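PHB depolymerase (Penicillium funiculosum, PDB 2D81) probably hydrolyses ester bonds of the biopolyester poly[(R)-3-hydroxybutyrate], and here holds a trimer of its 3-hydroxybutyrate units in its pocket. Local coordinates at residues V225-C230 against G283-V288; R240-T245 against Y260-P265; N200-T205 against G300-A305; A25-V30 against G46-A51; A133-P138 against S150-P155. One frame throughout, in Å; residues are numbered along the deposited sequence.

Interaction 1: V225-C230 against G283-V288. With RB3 ((1R)-3-{[(1R)-3-methoxy-1-methyl-3-oxopropyl]oxy}-1-methyl-3-oxopropyl (3R)-3-hydroxybutanoate), chain C.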
# COMPACT_ATOMS: atom_id res chain seq x y z
N VAL A 225 -0.82 -3.48 -6.42
CA VAL A 225 0.37 -2.77 -5.99
C VAL A 225 0.53 -2.95 -4.48
O VAL A 225 -0.38 -2.62 -3.72
CB VAL A 225 0.26 -1.26 -6.31
CG1 VAL A 225 1.54 -0.53 -5.91
CG2 VAL A 225 -0.02 -1.07 -7.80
N ALA A 226 1.67 -3.49 -4.06
CA ALA A 226 1.92 -3.73 -2.64
C ALA A 226 3.05 -2.83 -2.14
O ALA A 226 4.16 -2.86 -2.68
CB ALA A 226 2.26 -5.20 -2.41
N LEU A 227 2.77 -2.05 -1.11
CA LEU A 227 3.72 -1.04 -0.62
C LEU A 227 4.34 -1.39 0.73
O LEU A 227 3.65 -1.50 1.74
CB LEU A 227 3.01 0.32 -0.52
CG LEU A 227 2.43 0.87 -1.82
CD1 LEU A 227 1.61 2.12 -1.51
CD2 LEU A 227 3.55 1.19 -2.81
N HIS A 228 5.66 -1.55 0.74
CA HIS A 228 6.40 -1.79 1.97
C HIS A 228 6.29 -0.59 2.92
O HIS A 228 5.90 0.51 2.51
CB HIS A 228 7.88 -2.06 1.65
CG HIS A 228 8.62 -0.86 1.12
ND1 HIS A 228 9.04 0.17 1.93
CD2 HIS A 228 9.00 -0.53 -0.14
CE1 HIS A 228 9.65 1.08 1.20
NE2 HIS A 228 9.64 0.68 -0.06
N GLY A 229 6.61 -0.81 4.19
CA GLY A 229 6.58 0.27 5.17
C GLY A 229 7.96 0.86 5.39
O GLY A 229 8.89 0.56 4.64
N CYS A 230 8.12 1.70 6.41
CA CYS A 230 9.43 2.24 6.72
C CYS A 230 10.36 1.09 7.09
O CYS A 230 9.92 0.08 7.65
CB CYS A 230 9.38 3.20 7.90
SG CYS A 230 8.18 4.57 7.92
N GLY A 283 13.25 5.57 5.07
CA GLY A 283 12.77 5.20 3.74
C GLY A 283 11.29 4.87 3.75
O GLY A 283 10.87 3.82 3.26
N CYS A 284 10.52 5.79 4.32
CA CYS A 284 9.07 5.66 4.39
C CYS A 284 8.43 6.25 3.14
O CYS A 284 9.02 7.11 2.48
CB CYS A 284 8.51 6.44 5.56
SG CYS A 284 9.21 6.18 7.22
N TRP A 285 7.20 5.83 2.84
CA TRP A 285 6.40 6.52 1.83
C TRP A 285 5.86 7.82 2.41
O TRP A 285 5.65 7.94 3.62
CB TRP A 285 5.23 5.64 1.37
CG TRP A 285 5.71 4.40 0.68
CD1 TRP A 285 5.79 3.15 1.21
CD2 TRP A 285 6.24 4.32 -0.64
NE1 TRP A 285 6.35 2.29 0.30
CE2 TRP A 285 6.64 2.98 -0.84
CE3 TRP A 285 6.44 5.25 -1.67
CZ2 TRP A 285 7.21 2.55 -2.04
CZ3 TRP A 285 7.01 4.82 -2.86
CH2 TRP A 285 7.39 3.48 -3.04
N ASP A 286 5.64 8.80 1.54
CA ASP A 286 5.36 10.16 1.99
C ASP A 286 3.89 10.37 2.37
O ASP A 286 3.04 10.57 1.50
CB ASP A 286 5.76 11.16 0.91
CG ASP A 286 5.69 12.60 1.38
OD1 ASP A 286 5.43 12.82 2.58
OD2 ASP A 286 5.91 13.50 0.55
N TRP A 287 3.60 10.34 3.66
CA TRP A 287 2.28 10.69 4.17
C TRP A 287 2.33 11.91 5.10
O TRP A 287 1.37 12.18 5.83
CB TRP A 287 1.66 9.50 4.92
CG TRP A 287 2.42 9.05 6.13
CD1 TRP A 287 3.60 8.34 6.15
CD2 TRP A 287 2.07 9.28 7.50
NE1 TRP A 287 3.99 8.12 7.45
CE2 TRP A 287 3.08 8.69 8.30
CE3 TRP A 287 1.01 9.94 8.13
CZ2 TRP A 287 3.05 8.73 9.70
CZ3 TRP A 287 0.98 9.98 9.53
CH2 TRP A 287 2.00 9.38 10.29
N VAL A 288 3.43 12.65 5.05
CA VAL A 288 3.60 13.79 5.95
C VAL A 288 3.99 15.08 5.23
O VAL A 288 3.98 16.16 5.83
CB VAL A 288 4.66 13.50 7.04
CG1 VAL A 288 4.21 12.31 7.87
CG2 VAL A 288 6.01 13.23 6.40
O1M RB3 C . 7.04 3.34 12.91
C1A RB3 C . 6.79 3.35 11.69
O1A RB3 C . 7.62 3.19 10.77
C2A RB3 C . 5.33 3.58 11.28
C3A RB3 C . 5.19 4.79 10.35
C4A RB3 C . 3.71 4.97 10.01
O3A RB3 C . 5.67 5.96 11.03
C1B RB3 C . 6.33 6.81 10.20
O1B RB3 C . 6.13 6.79 8.99
C2B RB3 C . 7.35 7.78 10.81
C3B RB3 C . 7.74 8.92 9.87
C4B RB3 C . 6.54 9.81 9.54
O3B RB3 C . 8.74 9.73 10.51
C1C RB3 C . 10.00 9.24 10.33
O1C RB3 C . 10.19 8.03 10.28
C2C RB3 C . 11.16 10.22 10.20
C3C RB3 C . 12.20 10.00 11.30
C4C RB3 C . 13.34 11.01 11.18
O3C RB3 C . 11.56 10.12 12.58

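Interaction 2: R240-T245 against Y260-P265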
# COMPACT_ATOMS: atom_id res chain seq x y z
N ARG A 240 13.14 -9.19 1.11
CA ARG A 240 12.32 -9.82 2.13
C ARG A 240 10.85 -9.42 2.12
O ARG A 240 9.98 -10.24 2.43
CB ARG A 240 12.92 -9.59 3.52
CG ARG A 240 14.18 -10.40 3.77
CD ARG A 240 14.51 -10.48 5.26
NE ARG A 240 15.76 -11.19 5.51
CZ ARG A 240 15.99 -12.46 5.18
NH1 ARG A 240 15.04 -13.17 4.58
NH2 ARG A 240 17.16 -13.01 5.45
N PHE A 241 10.53 -8.18 1.76
CA PHE A 241 9.12 -7.81 1.70
C PHE A 241 8.48 -8.50 0.50
O PHE A 241 7.37 -9.02 0.58
CB PHE A 241 8.93 -6.29 1.57
CG PHE A 241 7.50 -5.84 1.76
CD1 PHE A 241 7.02 -5.53 3.02
CD2 PHE A 241 6.64 -5.76 0.67
CE1 PHE A 241 5.69 -5.15 3.21
CE2 PHE A 241 5.31 -5.38 0.85
CZ PHE A 241 4.83 -5.08 2.11
N ILE A 242 9.20 -8.50 -0.62
CA ILE A 242 8.69 -9.12 -1.84
C ILE A 242 8.39 -10.60 -1.63
O ILE A 242 7.41 -11.12 -2.17
CB ILE A 242 9.71 -8.95 -2.99
CG1 ILE A 242 9.83 -7.46 -3.34
CG2 ILE A 242 9.27 -9.76 -4.21
CD1 ILE A 242 11.03 -7.12 -4.19
N GLN A 243 9.22 -11.28 -0.85
CA GLN A 243 9.13 -12.73 -0.72
C GLN A 243 8.39 -13.20 0.53
O GLN A 243 7.70 -14.22 0.49
CB GLN A 243 10.52 -13.35 -0.73
CG GLN A 243 11.29 -13.15 -2.02
CD GLN A 243 12.64 -13.83 -2.01
OE1 GLN A 243 13.46 -13.57 -1.13
NE2 GLN A 243 12.87 -14.70 -2.98
N ASN A 244 8.54 -12.47 1.63
CA ASN A 244 8.06 -12.94 2.93
C ASN A 244 6.61 -12.55 3.26
O ASN A 244 6.05 -13.04 4.24
CB ASN A 244 8.97 -12.43 4.05
CG ASN A 244 10.30 -13.18 4.12
OD1 ASN A 244 10.81 -13.66 3.11
ND2 ASN A 244 10.86 -13.26 5.32
N THR A 245 6.01 -11.68 2.46
CA THR A 245 4.68 -11.17 2.77
C THR A 245 3.57 -12.10 2.29
O THR A 245 2.48 -12.11 2.85
CB THR A 245 4.44 -9.79 2.15
OG1 THR A 245 4.79 -9.81 0.76
CG2 THR A 245 5.27 -8.73 2.87
N TYR A 260 5.79 -3.98 -6.88
CA TYR A 260 6.42 -3.57 -5.62
C TYR A 260 7.31 -2.34 -5.80
O TYR A 260 8.52 -2.47 -6.00
CB TYR A 260 7.30 -4.70 -5.05
CG TYR A 260 6.59 -5.97 -4.66
CD1 TYR A 260 6.48 -7.04 -5.56
CD2 TYR A 260 6.05 -6.13 -3.39
CE1 TYR A 260 5.86 -8.23 -5.19
CE2 TYR A 260 5.42 -7.32 -3.01
CZ TYR A 260 5.33 -8.36 -3.92
OH TYR A 260 4.71 -9.54 -3.54
N PRO A 261 6.73 -1.13 -5.72
CA PRO A 261 7.55 0.08 -5.87
C PRO A 261 8.49 0.16 -4.66
O PRO A 261 8.18 -0.38 -3.61
CB PRO A 261 6.52 1.20 -5.88
CG PRO A 261 5.25 0.51 -6.36
CD PRO A 261 5.30 -0.80 -5.62
N GLN A 262 9.62 0.85 -4.81
CA GLN A 262 10.59 0.91 -3.71
C GLN A 262 10.93 2.33 -3.30
O GLN A 262 11.30 3.15 -4.14
CB GLN A 262 11.88 0.19 -4.10
CG GLN A 262 11.72 -1.29 -4.47
CD GLN A 262 11.18 -2.13 -3.33
OE1 GLN A 262 11.62 -2.01 -2.19
NE2 GLN A 262 10.22 -2.99 -3.64
N ALA A 263 10.81 2.62 -2.01
CA ALA A 263 11.32 3.87 -1.47
C ALA A 263 12.81 3.70 -1.17
O ALA A 263 13.39 2.65 -1.44
CB ALA A 263 10.56 4.25 -0.20
N ILE A 264 13.43 4.74 -0.62
CA ILE A 264 14.86 4.72 -0.32
C ILE A 264 15.14 5.67 0.85
O ILE A 264 14.50 6.71 0.98
CB ILE A 264 15.69 5.16 -1.56
CG1 ILE A 264 17.19 5.04 -1.28
CG2 ILE A 264 15.35 6.60 -1.92
CD1 ILE A 264 17.70 3.62 -1.25
N PRO A 265 16.09 5.31 1.73
CA PRO A 265 16.38 6.22 2.83
C PRO A 265 16.81 7.58 2.29
O PRO A 265 17.52 7.67 1.29
CB PRO A 265 17.50 5.50 3.58
CG PRO A 265 17.12 4.06 3.40
CD PRO A 265 16.75 4.01 1.93

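Interaction 3: N200-T205 against G300-A305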
# COMPACT_ATOMS: atom_id res chain seq x y z
N ASN A 200 11.58 11.79 -5.85
CA ASN A 200 12.46 11.93 -4.70
C ASN A 200 11.92 11.01 -3.61
O ASN A 200 10.70 10.84 -3.47
CB ASN A 200 12.46 13.38 -4.23
CG ASN A 200 13.74 13.76 -3.51
OD1 ASN A 200 14.84 13.56 -4.03
ND2 ASN A 200 13.60 14.31 -2.31
N GLY A 201 12.82 10.39 -2.84
CA GLY A 201 12.40 9.47 -1.81
C GLY A 201 12.14 8.06 -2.33
O GLY A 201 11.79 7.17 -1.55
N MET A 202 12.30 7.88 -3.63
CA MET A 202 12.16 6.56 -4.24
C MET A 202 13.48 6.05 -4.82
O MET A 202 14.28 6.82 -5.33
CB MET A 202 11.09 6.59 -5.34
CG MET A 202 9.67 6.79 -4.81
SD MET A 202 8.43 6.88 -6.11
CE MET A 202 8.26 5.14 -6.56
N ASP A 203 13.69 4.74 -4.71
CA ASP A 203 14.95 4.12 -5.12
C ASP A 203 15.07 4.13 -6.65
O ASP A 203 14.12 4.48 -7.35
CB ASP A 203 15.01 2.69 -4.60
CG ASP A 203 16.43 2.15 -4.50
OD1 ASP A 203 16.60 1.03 -3.97
OD2 ASP A 203 17.38 2.84 -4.93
N THR A 204 16.24 3.75 -7.15
CA THR A 204 16.50 3.72 -8.59
C THR A 204 15.72 2.59 -9.26
O THR A 204 15.44 2.64 -10.46
CB THR A 204 18.00 3.50 -8.88
OG1 THR A 204 18.41 2.25 -8.31
CG2 THR A 204 18.83 4.62 -8.28
N THR A 205 15.39 1.57 -8.47
CA THR A 205 14.93 0.30 -9.02
C THR A 205 13.65 -0.16 -8.31
O THR A 205 13.56 -0.09 -7.08
CB THR A 205 16.01 -0.79 -8.85
OG1 THR A 205 17.24 -0.33 -9.44
CG2 THR A 205 15.59 -2.09 -9.53
N GLY A 300 0.95 14.42 -6.44
CA GLY A 300 1.96 14.10 -5.44
C GLY A 300 3.05 13.29 -6.10
O GLY A 300 2.76 12.32 -6.80
N VAL A 301 4.31 13.67 -5.90
CA VAL A 301 5.37 13.14 -6.74
C VAL A 301 5.49 11.62 -6.64
O VAL A 301 5.68 10.95 -7.65
CB VAL A 301 6.74 13.79 -6.43
CG1 VAL A 301 6.71 15.27 -6.81
CG2 VAL A 301 7.10 13.63 -4.96
N GLN A 302 5.37 11.07 -5.43
CA GLN A 302 5.47 9.62 -5.29
C GLN A 302 4.23 8.91 -5.82
O GLN A 302 4.35 7.90 -6.51
CB GLN A 302 5.72 9.23 -3.83
CG GLN A 302 6.96 9.86 -3.22
CD GLN A 302 7.39 9.19 -1.93
OE1 GLN A 302 6.55 8.71 -1.17
NE2 GLN A 302 8.69 9.17 -1.68
N MET A 303 3.05 9.42 -5.52
CA MET A 303 1.83 8.81 -6.05
C MET A 303 1.82 8.86 -7.58
O MET A 303 1.41 7.90 -8.23
CB MET A 303 0.57 9.50 -5.51
CG MET A 303 0.30 9.23 -4.04
SD MET A 303 -1.45 9.36 -3.62
CE MET A 303 -1.75 11.09 -3.95
N ALA A 304 2.28 9.97 -8.14
CA ALA A 304 2.31 10.12 -9.60
C ALA A 304 3.25 9.09 -10.23
O ALA A 304 2.97 8.56 -11.32
CB ALA A 304 2.75 11.53 -9.97
N ALA A 305 4.35 8.80 -9.55
CA ALA A 305 5.32 7.81 -10.03
C ALA A 305 4.70 6.41 -10.02
O ALA A 305 4.80 5.67 -11.00
CB ALA A 305 6.57 7.83 -9.17
O HOH W 1 10.20 8.17 0.37

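Interaction 4: A25-V30 against G46-A51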
# COMPACT_ATOMS: atom_id res chain seq x y z
N ALA A 25 -1.16 3.66 0.61
CA ALA A 25 -2.18 2.89 -0.10
C ALA A 25 -3.52 3.62 -0.05
O ALA A 25 -4.21 3.73 -1.06
CB ALA A 25 -2.31 1.50 0.50
N ALA A 26 -3.88 4.12 1.13
CA ALA A 26 -5.12 4.88 1.27
C ALA A 26 -5.05 6.20 0.50
O ALA A 26 -6.04 6.63 -0.08
CB ALA A 26 -5.41 5.15 2.74
N GLN A 27 -3.88 6.83 0.48
CA GLN A 27 -3.72 8.05 -0.30
C GLN A 27 -3.96 7.79 -1.78
O GLN A 27 -4.66 8.55 -2.44
CB GLN A 27 -2.33 8.66 -0.08
CG GLN A 27 -2.19 9.28 1.31
CD GLN A 27 -0.82 9.88 1.58
OE1 GLN A 27 -0.61 10.50 2.63
NE2 GLN A 27 0.12 9.69 0.67
N LEU A 28 -3.40 6.70 -2.30
CA LEU A 28 -3.65 6.29 -3.68
C LEU A 28 -5.10 5.87 -3.90
O LEU A 28 -5.72 6.24 -4.91
CB LEU A 28 -2.72 5.13 -4.06
CG LEU A 28 -1.25 5.49 -4.24
CD1 LEU A 28 -0.38 4.24 -4.12
CD2 LEU A 28 -1.06 6.16 -5.60
N GLY A 29 -5.65 5.11 -2.96
CA GLY A 29 -7.02 4.63 -3.08
C GLY A 29 -8.04 5.75 -3.10
O GLY A 29 -9.12 5.61 -3.68
N VAL A 30 -7.70 6.88 -2.48
CA VAL A 30 -8.57 8.04 -2.47
C VAL A 30 -8.28 9.00 -3.62
O VAL A 30 -9.15 9.29 -4.44
CB VAL A 30 -8.46 8.81 -1.12
CG1 VAL A 30 -9.24 10.11 -1.18
CG2 VAL A 30 -8.97 7.93 0.01
N GLY A 46 -3.35 4.70 8.57
CA GLY A 46 -4.24 5.66 9.20
C GLY A 46 -5.02 6.53 8.23
O GLY A 46 -4.91 6.35 7.01
N PRO A 47 -5.79 7.50 8.74
CA PRO A 47 -6.61 8.41 7.95
C PRO A 47 -5.92 9.08 6.76
O PRO A 47 -4.78 9.53 6.85
CB PRO A 47 -7.08 9.43 8.99
CG PRO A 47 -7.19 8.61 10.23
CD PRO A 47 -5.90 7.81 10.18
N TYR A 48 -6.65 9.14 5.65
CA TYR A 48 -6.26 9.98 4.53
C TYR A 48 -6.09 11.43 4.99
O TYR A 48 -7.00 12.01 5.57
CB TYR A 48 -7.33 9.92 3.44
CG TYR A 48 -7.08 10.88 2.31
CD1 TYR A 48 -6.16 10.58 1.30
CD2 TYR A 48 -7.72 12.12 2.28
CE1 TYR A 48 -5.88 11.49 0.29
CE2 TYR A 48 -7.44 13.04 1.28
CZ TYR A 48 -6.52 12.73 0.29
OH TYR A 48 -6.23 13.65 -0.67
N ASP A 49 -4.92 12.01 4.72
CA ASP A 49 -4.61 13.41 5.03
C ASP A 49 -4.43 13.62 6.53
O ASP A 49 -4.52 14.74 7.02
CB ASP A 49 -5.72 14.34 4.50
CG ASP A 49 -5.23 15.76 4.22
OD1 ASP A 49 -5.86 16.72 4.71
OD2 ASP A 49 -4.23 15.91 3.49
N CYS A 50 -4.17 12.53 7.26
CA CYS A 50 -4.09 12.59 8.72
C CYS A 50 -3.12 13.67 9.20
O CYS A 50 -3.43 14.43 10.12
CB CYS A 50 -3.65 11.24 9.29
SG CYS A 50 -3.97 11.11 11.09
N ALA A 51 -1.96 13.76 8.57
CA ALA A 51 -0.86 14.55 9.11
C ALA A 51 -0.77 15.96 8.55
O ALA A 51 0.23 16.65 8.77
CB ALA A 51 0.47 13.82 8.90
O HOH W 2 -2.62 10.47 4.44

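Interaction 5: A133-P138 against S150-P155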
# COMPACT_ATOMS: atom_id res chain seq x y z
N ALA A 133 -1.15 -9.23 17.92
CA ALA A 133 -0.18 -8.83 16.90
C ALA A 133 0.28 -7.39 17.14
O ALA A 133 -0.51 -6.52 17.48
CB ALA A 133 -0.80 -8.95 15.51
N VAL A 134 1.58 -7.16 16.96
CA VAL A 134 2.12 -5.81 17.09
C VAL A 134 2.25 -5.16 15.71
O VAL A 134 1.65 -5.63 14.74
CB VAL A 134 3.51 -5.82 17.77
CG1 VAL A 134 3.40 -6.44 19.16
CG2 VAL A 134 4.51 -6.60 16.92
N HIS A 135 3.03 -4.09 15.63
CA HIS A 135 3.28 -3.43 14.36
C HIS A 135 4.23 -4.27 13.50
O HIS A 135 5.45 -4.23 13.66
CB HIS A 135 3.89 -2.06 14.59
CG HIS A 135 3.82 -1.17 13.39
ND1 HIS A 135 2.63 -0.64 12.93
CD2 HIS A 135 4.78 -0.75 12.53
CE1 HIS A 135 2.87 0.07 11.84
NE2 HIS A 135 4.16 0.02 11.58
N THR A 136 3.65 -5.03 12.58
CA THR A 136 4.41 -5.94 11.72
C THR A 136 3.46 -6.41 10.63
O THR A 136 2.24 -6.33 10.79
CB THR A 136 4.92 -7.15 12.54
OG1 THR A 136 5.88 -7.88 11.77
CG2 THR A 136 3.76 -8.08 12.90
N PHE A 137 4.00 -6.89 9.51
CA PHE A 137 3.14 -7.45 8.47
C PHE A 137 2.72 -8.86 8.86
O PHE A 137 3.57 -9.72 9.09
CB PHE A 137 3.85 -7.49 7.12
CG PHE A 137 2.92 -7.68 5.96
CD1 PHE A 137 2.46 -6.59 5.23
CD2 PHE A 137 2.43 -8.95 5.65
CE1 PHE A 137 1.54 -6.75 4.21
CE2 PHE A 137 1.50 -9.12 4.62
CZ PHE A 137 1.05 -8.02 3.90
N PRO A 138 1.40 -9.12 8.92
CA PRO A 138 0.90 -10.45 9.29
C PRO A 138 0.89 -11.50 8.18
O PRO A 138 0.23 -11.32 7.15
CB PRO A 138 -0.51 -10.14 9.78
CG PRO A 138 -0.94 -9.06 8.83
CD PRO A 138 0.29 -8.16 8.76
N SER A 150 5.07 -10.86 18.11
CA SER A 150 4.89 -10.18 19.39
C SER A 150 6.01 -9.19 19.69
O SER A 150 6.02 -8.58 20.76
CB SER A 150 4.78 -11.20 20.53
OG SER A 150 6.00 -11.90 20.71
N LEU A 151 6.94 -9.02 18.76
CA LEU A 151 8.01 -8.02 18.91
C LEU A 151 8.21 -7.22 17.63
O LEU A 151 8.60 -7.77 16.59
CB LEU A 151 9.32 -8.71 19.30
CG LEU A 151 10.51 -7.77 19.56
CD1 LEU A 151 10.22 -6.92 20.79
CD2 LEU A 151 11.78 -8.58 19.75
N SER A 152 7.96 -5.92 17.70
CA SER A 152 8.06 -5.06 16.52
C SER A 152 9.51 -4.65 16.28
O SER A 152 10.04 -3.77 16.97
CB SER A 152 7.19 -3.82 16.68
OG SER A 152 7.17 -3.05 15.49
N THR A 153 10.14 -5.28 15.30
CA THR A 153 11.53 -5.00 14.94
C THR A 153 11.78 -5.53 13.53
O THR A 153 10.99 -6.32 13.01
CB THR A 153 12.50 -5.67 15.95
OG1 THR A 153 13.84 -5.26 15.69
CG2 THR A 153 12.41 -7.18 15.86
N SER A 154 12.87 -5.09 12.90
CA SER A 154 13.15 -5.49 11.52
C SER A 154 13.09 -7.01 11.39
O SER A 154 13.53 -7.74 12.28
CB SER A 154 14.53 -4.99 11.10
OG SER A 154 14.79 -5.29 9.73
N PRO A 155 12.58 -7.52 10.25
CA PRO A 155 12.08 -6.80 9.08
C PRO A 155 10.62 -6.35 9.14
O PRO A 155 10.06 -5.92 8.13
CB PRO A 155 12.30 -7.80 7.96
CG PRO A 155 11.90 -9.08 8.64
CD PRO A 155 12.59 -8.97 10.00

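Interaction 1: V225-C230 against G283-V288
The disulfide Cys230–Cys284 forms a wall of the ester-binding pocket, tying the loop that leaves strand 221-227 to the loop that leads on to helix 301-314. Its sulfurs turn toward the bound trimer, with Cys230 SG 3.2 Å from RB3 O1B. The same ester carbonyl oxygen accepts a hydrogen bond from Trp287 NE1 (3.0 Å, 157°), and Val288 CG1 touches methyl C4B. Behind this wall, Trp285 NE1 sits over the centre of one face of the His228 ring, 3.6 Å from CE1, the two planes oblique at 42°. Trp285 NE1 also gives a weak, strongly bent bond to His228 O (2.9 Å). Leu227 CD2 lies over the rim of the indole. Imidazole suits its place because each nitrogen has work: ND1 donates in the ring plane to Gly229 O (2.7 Å), while NE2 bonds to the backbone N of Ala263. An alanine in place of His228 would probably leave Gly229 O and Ala263 N without these mates and open a gap beside the Trp285 indole. Alpha/beta hydrolases place their active site in loops at the C-terminal ends of the central parallel strands, as the loop after strand 221-227 illustrates here.

Interaction 2: R240-T245 against Y260-P265
Tyr260 and Ile242 carry this contact, which packs the short helix 240-244 against the end of strand 256-260, one of the parallel strands in the central sheet of the alpha/beta hydrolase fold. Ile242 lies over one face of the phenol ring. Its CG1 makes a CH-pi contact, 4.0 Å from the ring centroid of Tyr260 and displaced toward the CB end, while the branch methyl CG2 reaches CE1 at 3.9 Å. A beta-branched side chain suits the spot, since two carbons leaving the same CB can spread over a flat surface. Tyrosine in turn offers that apolar face and still carries a polar tip, and its OH is hydrogen-bonded to Asn248 in the following helix 247-251. Phe241 adds a smaller share: Tyr260 CD2 lies at the edge of the Phe241 ring, near its plane, 4.1 Å from Phe241 CD2. Thr245 CG2, one turn on, sits over the centre of one face of the Phe241 ring. Thr245 also ties itself to the preceding turn, OG1 donating to Phe241 O nearly along the C=O axis (2.7 Å). Gln262 NE2 touches Ile242 CD1 and donates to Tyr260 O at 3.0 Å from well above the carbonyl plane, while Gln262 OE1 accepts from Tyr234 N.

Interaction 3: N200-T205 against G300-A305
Gln302 and Met202 meet at a slant where the first turn of helix 301-314 packs on the loop entering strand 205-210, an antiparallel member of the central sheet of the alpha/beta hydrolase fold. Gln302 runs out extended beyond CG and presents its amide to the loop backbone. NE2 donates to Asn200 O at 3.2 Å with a nearly straight N-H (167°); the acceptor lies close to the amide plane, and the donor approaches on a lone pair of the carbonyl. A water accepts a second bond from Gln302 NE2 (2.7 Å) and donates to Gly201 O (2.7 Å), bridging helix and loop. Glycine suits position 201: a CB there would run into Gln302 NE2, and the backbone angles would also press it against Asn200 O. Met202 points at the helix from the loop, its CG 4.1 Å from Gln302 NE2 and its sulfur packed on the Ala305 methyl (SD to CB 3.7 Å). The bend at chi3 (77°) turns the terminal CE so that it too meets Ala305 CB, where alanine is small enough to admit the thioether. Gln302 OE1 accepts from the backbone N of Asp286, in the loop that carries pocket residues. With partners at both NE2 and OE1, the amide is probably held in one orientation, and a single neutral side chain satisfies backbone groups of two separate loops.

Interaction 4: A25-V30 against G46-A51
Gln27 OE1 and the backbone N of Asp49 share one water, which lies 2.7 Å from OE1 and accepts from Asp49 N at 2.8 Å. This bridge joins helix 20-31 to the type II beta turn Pro47 to Cys50, closed by Cys50 N donating to Pro47 O (3.1 Å). Asp49 takes the third place of the turn, with positive phi (72°), and Cys50 is in a disulfide with Cys59. Beside the water, Tyr48 lays its ring on the helix. Its CG, anti to the backbone N (chi1 174°), is set toward Val30, which comes over the face: CG1 is 3.9 Å from the ring centroid of Tyr48, almost on the normal. The edge points at the helix backbone, with Tyr48 CD1 3.9 Å from Gln27 CA, and the Gln27 amide stands nearly upright to the ring plane (83°). The far end of the tyrosine is satisfied by a hydrogen bond from OH to Asp296 O. Gln27 NE2 bonds to Asp286 O, in the loop that lines the ester pocket. The chemistry therefore divides the work: the aromatic face packs on Val30, while the glutamine amide, with its water, links one helix to two loops.

Interaction 5: A133-P138 against S150-P155
Val134 and His135 face Ser150, Leu151 and Ser152 across a loop pairing near the protein surface, in the segment that carries the pocket histidine of this alpha/beta hydrolase. The tight part is Val134, whose two methyls straddle the neighbouring backbone: CG2 lies 3.6 Å from Ser152 N, and CG1 3.7 Å from Ser150 O. A forked, apolar residue fits because it reaches two successive peptides at once. The loose side is formed by Ser150 and Leu151, exposed residues whose side chains leave their backbone away from the contact; Ser150 OG bonds to Ser148 instead. His135 is the buried end. Its ND1 hydrogen-bonds Asp101, and its ring touches the trimer and Ala19, the engineered replacement of a serine, consistent with the aspartate, histidine and nucleophile of a catalytic triad. Ser152 bonds to the backbone carbonyl of the same histidine: with OG anti to its own backbone N (chi1 -174°), it donates to His135 O at 2.8 Å, in the carbonyl plane and on a lone pair. An alanine in place of Ser152 would probably leave His135 O without this donor and let the histidine loop shift more easily. Serine suits the site, being short enough to place a hydroxyl beside the chain while its CB still touches Val134 CG2 (3.9 Å). The same Ser152 OG lies 3.5 Å from His135 CB.

Along the chain interaction 4 closes first, then interaction 5, while interaction 2 is nested within interaction 1 and that within interaction 3. Interactions 1, 2 and 3 form a continuous patch, with centres 10 to 14 Å apart, joined through His228–Ala263, Asp286–Gln302 and Gln262–Asp203. Interaction 4, 11 Å from interaction 1, joins it through Gln27 and Asp286. Interaction 5 lies farthest out, about 26 Å from interaction 3 between centres, and touches the others only through interaction 2, by Phe137. Strand 221-227 sits between strands 13-18 and 256-260 in mid-sheet, consistent with a circularly permuted alpha/beta hydrolase fold, and chain-distant loops of interactions 1 and 5 meet at one trimer pocket.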